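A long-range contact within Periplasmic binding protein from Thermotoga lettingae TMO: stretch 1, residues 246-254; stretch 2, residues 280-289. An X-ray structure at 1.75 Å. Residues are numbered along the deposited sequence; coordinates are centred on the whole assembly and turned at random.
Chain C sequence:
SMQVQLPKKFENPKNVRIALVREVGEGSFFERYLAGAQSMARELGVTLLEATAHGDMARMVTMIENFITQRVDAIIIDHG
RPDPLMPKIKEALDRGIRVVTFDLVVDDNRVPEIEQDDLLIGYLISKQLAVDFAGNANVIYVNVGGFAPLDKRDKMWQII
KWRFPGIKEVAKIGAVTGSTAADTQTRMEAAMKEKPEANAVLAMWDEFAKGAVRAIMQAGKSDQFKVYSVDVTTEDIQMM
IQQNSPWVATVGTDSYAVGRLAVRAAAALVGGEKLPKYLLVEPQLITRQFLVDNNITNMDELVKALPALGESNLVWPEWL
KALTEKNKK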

ATOM      1  N   PRO C 246     -20.067   7.387  14.610  1.00 29.94           N
ATOM      2  CA  PRO C 246     -18.671   7.069  14.889  1.00 28.75           C
ATOM      3  C   PRO C 246     -17.933   6.499  13.661  1.00 31.59           C
ATOM      4  O   PRO C 246     -16.732   6.229  13.738  1.00 28.43           O
ATOM      5  N   TRP C 247     -18.632   6.324  12.539  1.00 25.66           N
ATOM      6  CA  TRP C 247     -18.017   5.697  11.365  1.00 28.24           C
ATOM      7  C   TRP C 247     -17.221   6.728  10.575  1.00 30.49           C
ATOM      8  O   TRP C 247     -17.806   7.530   9.831  1.00 33.63           O
ATOM      9  N   VAL C 248     -15.895   6.740  10.722  1.00 24.26           N
ATOM     10  CA  VAL C 248     -15.110   7.894  10.182  1.00 29.87           C
ATOM     11  C   VAL C 248     -14.427   7.710   8.813  1.00 24.62           C
ATOM     12  O   VAL C 248     -14.215   8.675   8.086  1.00 31.07           O
ATOM     13  N   ALA C 249     -14.125   6.475   8.449  1.00 23.98           N
ATOM     14  CA  ALA C 249     -13.517   6.179   7.176  1.00 24.68           C
ATOM     15  C   ALA C 249     -13.738   4.720   6.775  1.00 27.26           C
ATOM     16  O   ALA C 249     -13.883   3.832   7.634  1.00 23.48           O
ATOM     17  N   THR C 250     -13.790   4.517   5.460  1.00 26.07           N
ATOM     18  CA  THR C 250     -13.754   3.204   4.840  1.00 20.70           C
ATOM     19  C   THR C 250     -12.871   3.293   3.583  1.00 27.70           C
ATOM     20  O   THR C 250     -12.652   4.363   2.974  1.00 22.67           O
ATOM     21  N   VAL C 251     -12.346   2.146   3.220  1.00 19.45           N
ATOM     22  CA  VAL C 251     -11.551   1.976   2.044  1.00 21.18           C
ATOM     23  C   VAL C 251     -12.240   0.947   1.155  1.00 33.86           C
ATOM     24  O   VAL C 251     -12.552  -0.173   1.581  1.00 19.97           O
ATOM     25  N   GLY C 252     -12.480   1.311  -0.092  1.00 19.88           N
ATOM     26  CA  GLY C 252     -13.123   0.355  -0.997  1.00 25.59           C
ATOM     27  C   GLY C 252     -13.188   0.678  -2.467  1.00 27.09           C
ATOM     28  O   GLY C 252     -12.528   1.609  -2.945  1.00 20.80           O
ATOM     29  N   THR C 253     -14.006  -0.115  -3.170  1.00 25.46           N
ATOM     30  CA  THR C 253     -14.187  -0.051  -4.624  1.00 28.47           C
ATOM     31  C   THR C 253     -15.680  -0.049  -4.924  1.00 34.33           C
ATOM     32  O   THR C 253     -16.505  -0.385  -4.069  1.00 25.06           O
ATOM     33  N   ASP C 254     -16.026   0.252  -6.170  1.00 30.10           N
ATOM     34  CA  ASP C 254     -17.405   0.078  -6.626  1.00 27.63           C
ATOM     35  C   ASP C 254     -17.653  -1.404  -6.965  1.00 23.00           C
ATOM     36  O   ASP C 254     -17.266  -1.826  -8.038  1.00 21.97           O
ATOM     37  N   LEU C 280      -6.165  -6.246 -10.590  1.00 23.96           N
ATOM     38  CA  LEU C 280      -6.371  -5.538  -9.338  1.00 25.44           C
ATOM     39  C   LEU C 280      -7.253  -4.295  -9.591  1.00 28.72           C
ATOM     40  O   LEU C 280      -6.911  -3.428 -10.401  1.00 29.43           O
ATOM     41  N   VAL C 281      -8.402  -4.253  -8.930  1.00 29.69           N
ATOM     42  CA  VAL C 281      -9.248  -3.077  -8.904  1.00 21.65           C
ATOM     43  C   VAL C 281      -8.771  -2.112  -7.809  1.00 24.97           C
ATOM     44  O   VAL C 281      -8.727  -2.480  -6.645  1.00 28.30           O
ATOM     45  N   GLU C 282      -8.503  -0.859  -8.185  1.00 24.06           N
ATOM     46  CA  GLU C 282      -7.821   0.109  -7.324  1.00 23.50           C
ATOM     47  C   GLU C 282      -8.770   0.641  -6.222  1.00 21.00           C
ATOM     48  O   GLU C 282      -9.769   1.291  -6.481  1.00 21.81           O
ATOM     49  N   PRO C 283      -8.447   0.415  -4.969  1.00 18.77           N
ATOM     50  CA  PRO C 283      -9.349   0.836  -3.902  1.00 18.56           C
ATOM     51  C   PRO C 283      -9.078   2.215  -3.431  1.00 19.32           C
ATOM     52  O   PRO C 283      -7.953   2.689  -3.567  1.00 25.43           O
ATOM     53  N   GLN C 284     -10.062   2.834  -2.798  1.00 21.63           N
ATOM     54  CA  GLN C 284      -9.960   4.254  -2.463  1.00 30.49           C
ATOM     55  C   GLN C 284     -10.339   4.502  -1.039  1.00 20.71           C
ATOM     56  O   GLN C 284     -11.369   4.012  -0.600  1.00 19.56           O
ATOM     57  N   LEU C 285      -9.572   5.367  -0.377  1.00 20.18           N
ATOM     58  CA  LEU C 285      -9.936   5.960   0.910  1.00 20.47           C
ATOM     59  C   LEU C 285     -11.112   6.935   0.785  1.00 23.00           C
ATOM     60  O   LEU C 285     -11.119   7.877  -0.045  1.00 22.95           O
ATOM     61  N   ILE C 286     -12.120   6.700   1.609  1.00 25.95           N
ATOM     62  CA  ILE C 286     -13.345   7.489   1.596  1.00 36.72           C
ATOM     63  C   ILE C 286     -13.646   7.877   3.033  1.00 32.85           C
ATOM     64  O   ILE C 286     -14.076   7.048   3.805  1.00 25.19           O
ATOM     65  N   THR C 287     -13.428   9.135   3.397  1.00 26.65           N
ATOM     66  CA  THR C 287     -13.676   9.571   4.774  1.00 25.47           C
ATOM     67  C   THR C 287     -15.095  10.144   4.957  1.00 27.38           C
ATOM     68  O   THR C 287     -15.714  10.626   4.007  1.00 25.75           O
ATOM     69  N   ARG C 288     -15.606  10.042   6.187  1.00 33.72           N
ATOM     70  CA  ARG C 288     -16.897  10.633   6.530  1.00 32.00           C
ATOM     71  C   ARG C 288     -16.885  12.133   6.218  1.00 32.04           C
ATOM     72  O   ARG C 288     -17.877  12.685   5.742  1.00 28.60           O
ATOM     73  N   GLN C 289     -15.750  12.759   6.504  1.00 36.52           N
ATOM     74  CA  GLN C 289     -15.507  14.180   6.252  1.00 32.77           C
ATOM     75  C   GLN C 289     -15.660  14.559   4.788  1.00 37.58           C
ATOM     76  O   GLN C 289     -16.261  15.606   4.455  1.00 32.55           O
TER

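The two stretches pair as antiparallel strands, and their strongest polar contacts are backbone hydrogen bonds. Arg 288 N donates to Val 248 O at 2.7 Å, and the bond is almost perfectly straight. Thr 250 and Ile 286 form a reciprocal pair: Ile 286 N to Thr 250 O is 2.8 Å, and Thr 250 N to Ile 286 O is 3.0 Å. Gly 252 and Gln 284 do the same, with Gln 284 N to Gly 252 O at 2.8 Å and Gly 252 N to Gln 284 O at 3.0 Å. CA-H...O contacts fill in between these bonds. The shortest runs from Val 251 CA to Gln 284 O, 3.3 Å.

One water extends the network at the start of the helix. It donates to Val 248 O at 2.9 Å and accepts from Gln 289 N at 2.7 Å. Val 248 O therefore accepts from both Arg 288 N and the water. Trp 247 O lies 3.5 Å from Arg 288 CB and is buried without a polar partner.

No side chain makes a hydrogen bond across the contact. Thr 287 (p) is the N-cap of the helix, its OG1 capping a backbone N just past the stretch. Gln 284 (m, m) makes a weak bond within its own stretch, from NE2 to Glu 282 O at 3.1 Å. Thr 250 OG1 and Thr 253 OG1 find partners elsewhere in the structure.

The side chains then sort onto the two faces of the sheet. Ala 249, Val 251, Leu 285 and Thr 287 share one face. Leu 285 (t, p) also has its CB on this face, and the end of its side chain comes nearer to the other strand. Its CD1 lies 3.6 Å from Val 251 CG2 and 4.3 Å from Ala 249 CB, so one methyl touches two residues of the other strand. Val 251 (t) also reaches Pro 283, with CG1 to CB at 4.2 Å. Ala 249 CB is 4.4 Å from Thr 287 CG2.

Thr 250, Ile 286 and Gln 284 point to the other face. Thr 250 (t) sets its CG2 4.2 Å from Ile 286 CB. Ile 286 is m, t. Gly 252 has no side chain on this face.

Packing continues past the paired residues. Thr 253 (p) places CG2 3.9 Å from Val 281 CG1 and 3.9 Å from Pro 283 CA. The CA-to-CB bond of Val 281 (t) points toward the first stretch. At the opposite end, the CA-to-CB bond of Arg 288 points toward the first stretch, but the end of its side chain (t, t, t, then chi4 -73°) leads away, and NE and NH2 are hydrogen-bonded elsewhere in the structure.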

ATOM      1  CB  PRO C 246     -18.776   5.987  15.965  1.00 26.30           C
ATOM      2  CG  PRO C 246     -20.029   5.253  15.591  1.00 26.47           C
ATOM      3  CD  PRO C 246     -20.979   6.346  15.092  1.00 35.61           C
ATOM      4  CB  TRP C 247     -19.093   5.044  10.513  1.00 27.87           C
ATOM      5  CG  TRP C 247     -18.579   3.986   9.519  1.00 24.69           C
ATOM      6  CD1 TRP C 247     -17.300   3.763   9.119  1.00 21.22           C
ATOM      7  CD2 TRP C 247     -19.396   3.085   8.785  1.00 27.84           C
ATOM      8  NE1 TRP C 247     -17.264   2.729   8.200  1.00 19.35           N
ATOM      9  CE2 TRP C 247     -18.544   2.288   7.995  1.00 20.09           C
ATOM     10  CE3 TRP C 247     -20.769   2.834   8.761  1.00 29.71           C
ATOM     11  CZ2 TRP C 247     -19.028   1.326   7.143  1.00 20.16           C
ATOM     12  CZ3 TRP C 247     -21.243   1.816   7.940  1.00 26.52           C
ATOM     13  CH2 TRP C 247     -20.384   1.092   7.143  1.00 20.38           C
ATOM     14  CB  VAL C 248     -14.117   8.480  11.217  1.00 32.71           C
ATOM     15  CG1 VAL C 248     -14.872   9.025  12.426  1.00 38.61           C
ATOM     16  CG2 VAL C 248     -13.124   7.475  11.651  1.00 29.56           C
ATOM     17  CB  ALA C 249     -12.021   6.473   7.223  1.00 25.16           C
ATOM     18  CB  THR C 250     -15.199   2.686   4.486  1.00 25.48           C
ATOM     19  OG1 THR C 250     -15.193   1.289   4.158  1.00 25.51           O
ATOM     20  CG2 THR C 250     -15.798   3.442   3.313  1.00 22.17           C
ATOM     21  CB  VAL C 251     -10.124   1.549   2.474  1.00 25.82           C
ATOM     22  CG1 VAL C 251      -9.351   0.947   1.313  1.00 22.26           C
ATOM     23  CG2 VAL C 251      -9.429   2.797   3.057  1.00 19.64           C
ATOM     24  CB  THR C 253     -13.679  -1.330  -5.340  1.00 22.46           C
ATOM     25  OG1 THR C 253     -14.468  -2.444  -4.909  1.00 24.94           O
ATOM     26  CG2 THR C 253     -12.226  -1.602  -5.062  1.00 21.37           C
ATOM     27  CB  ASP C 254     -17.644   0.937  -7.871  1.00 26.68           C
ATOM     28  CG  ASP C 254     -19.081   0.894  -8.342  1.00 43.46           C
ATOM     29  OD1 ASP C 254     -19.903   0.186  -7.732  1.00 50.11           O
ATOM     30  OD2 ASP C 254     -19.378   1.589  -9.330  1.00 30.12           O
ATOM     31  CB  LEU C 280      -5.036  -5.086  -8.748  1.00 36.27           C
ATOM     32  CG  LEU C 280      -3.943  -6.113  -8.481  1.00 38.73           C
ATOM     33  CD1 LEU C 280      -2.830  -5.448  -7.701  1.00 45.38           C
ATOM     34  CD2 LEU C 280      -4.457  -7.302  -7.729  1.00 26.31           C
ATOM     35  CB  VAL C 281     -10.747  -3.430  -8.704  1.00 28.16           C
ATOM     36  CG1 VAL C 281     -11.611  -2.162  -8.840  1.00 33.59           C
ATOM     37  CG2 VAL C 281     -11.193  -4.446  -9.762  1.00 26.76           C
ATOM     38  CB  GLU C 282      -7.249   1.257  -8.183  1.00 29.72           C
ATOM     39  CG  GLU C 282      -6.172   2.121  -7.545  1.00 57.37           C
ATOM     40  CD  GLU C 282      -5.942   3.423  -8.326  1.00 47.77           C
ATOM     41  OE1 GLU C 282      -5.804   3.384  -9.573  1.00 49.44           O
ATOM     42  OE2 GLU C 282      -5.922   4.495  -7.687  1.00 44.48           O
ATOM     43  CB  PRO C 283      -8.960  -0.081  -2.736  1.00 17.58           C
ATOM     44  CG  PRO C 283      -7.489  -0.225  -2.953  1.00 17.56           C
ATOM     45  CD  PRO C 283      -7.270  -0.312  -4.432  1.00 20.69           C
ATOM     46  CB  GLN C 284     -10.943   5.108  -3.285  1.00 22.13           C
ATOM     47  CG  GLN C 284     -10.982   4.841  -4.779  1.00 24.19           C
ATOM     48  CD  GLN C 284      -9.687   5.164  -5.485  1.00 24.65           C
ATOM     49  OE1 GLN C 284      -8.985   6.107  -5.125  1.00 26.94           O
ATOM     50  NE2 GLN C 284      -9.359   4.359  -6.514  1.00 26.31           N
ATOM     51  CB  LEU C 285      -8.716   6.651   1.556  1.00 23.52           C
ATOM     52  CG  LEU C 285      -8.865   7.301   2.956  1.00 25.94           C
ATOM     53  CD1 LEU C 285      -9.188   6.290   4.056  1.00 22.45           C
ATOM     54  CD2 LEU C 285      -7.588   8.060   3.308  1.00 27.59           C
ATOM     55  CB  ILE C 286     -14.526   6.673   1.006  1.00 35.95           C
ATOM     56  CG1 ILE C 286     -14.210   6.275  -0.452  1.00 26.42           C
ATOM     57  CG2 ILE C 286     -15.796   7.533   1.075  1.00 33.38           C
ATOM     58  CD1 ILE C 286     -14.925   5.061  -0.962  1.00 27.66           C
ATOM     59  CB  THR C 287     -12.615  10.591   5.239  1.00 25.82           C
ATOM     60  OG1 THR C 287     -12.856  11.850   4.610  1.00 25.75           O
ATOM     61  CG2 THR C 287     -11.197  10.146   4.903  1.00 28.68           C
ATOM     62  CB  ARG C 288     -17.210  10.411   8.013  1.00 30.77           C
ATOM     63  CG  ARG C 288     -18.389  11.217   8.490  1.00 29.19           C
ATOM     64  CD  ARG C 288     -18.847  10.902   9.896  1.00 30.09           C
ATOM     65  NE  ARG C 288     -20.190  11.442  10.077  1.00 42.96           N
ATOM     66  CZ  ARG C 288     -20.479  12.732  10.206  1.00 43.56           C
ATOM     67  NH1 ARG C 288     -19.530  13.656  10.199  1.00 45.92           N
ATOM     68  NH2 ARG C 288     -21.732  13.100  10.350  1.00 47.52           N
ATOM     69  CB  GLN C 289     -14.086  14.542   6.714  1.00 39.35           C
ATOM     70  CG  GLN C 289     -13.931  15.964   7.234  1.00 93.20           C
ATOM     71  CD  GLN C 289     -14.007  16.034   8.752  1.00120.93           C
ATOM     72  OE1 GLN C 289     -13.271  15.335   9.455  1.00 73.92           O
ATOM     73  NE2 GLN C 289     -14.895  16.877   9.264  1.00 64.53           N
TER
HETATM   74  O   HOH W   1     -14.100  11.604   8.300  1.00 40.21           O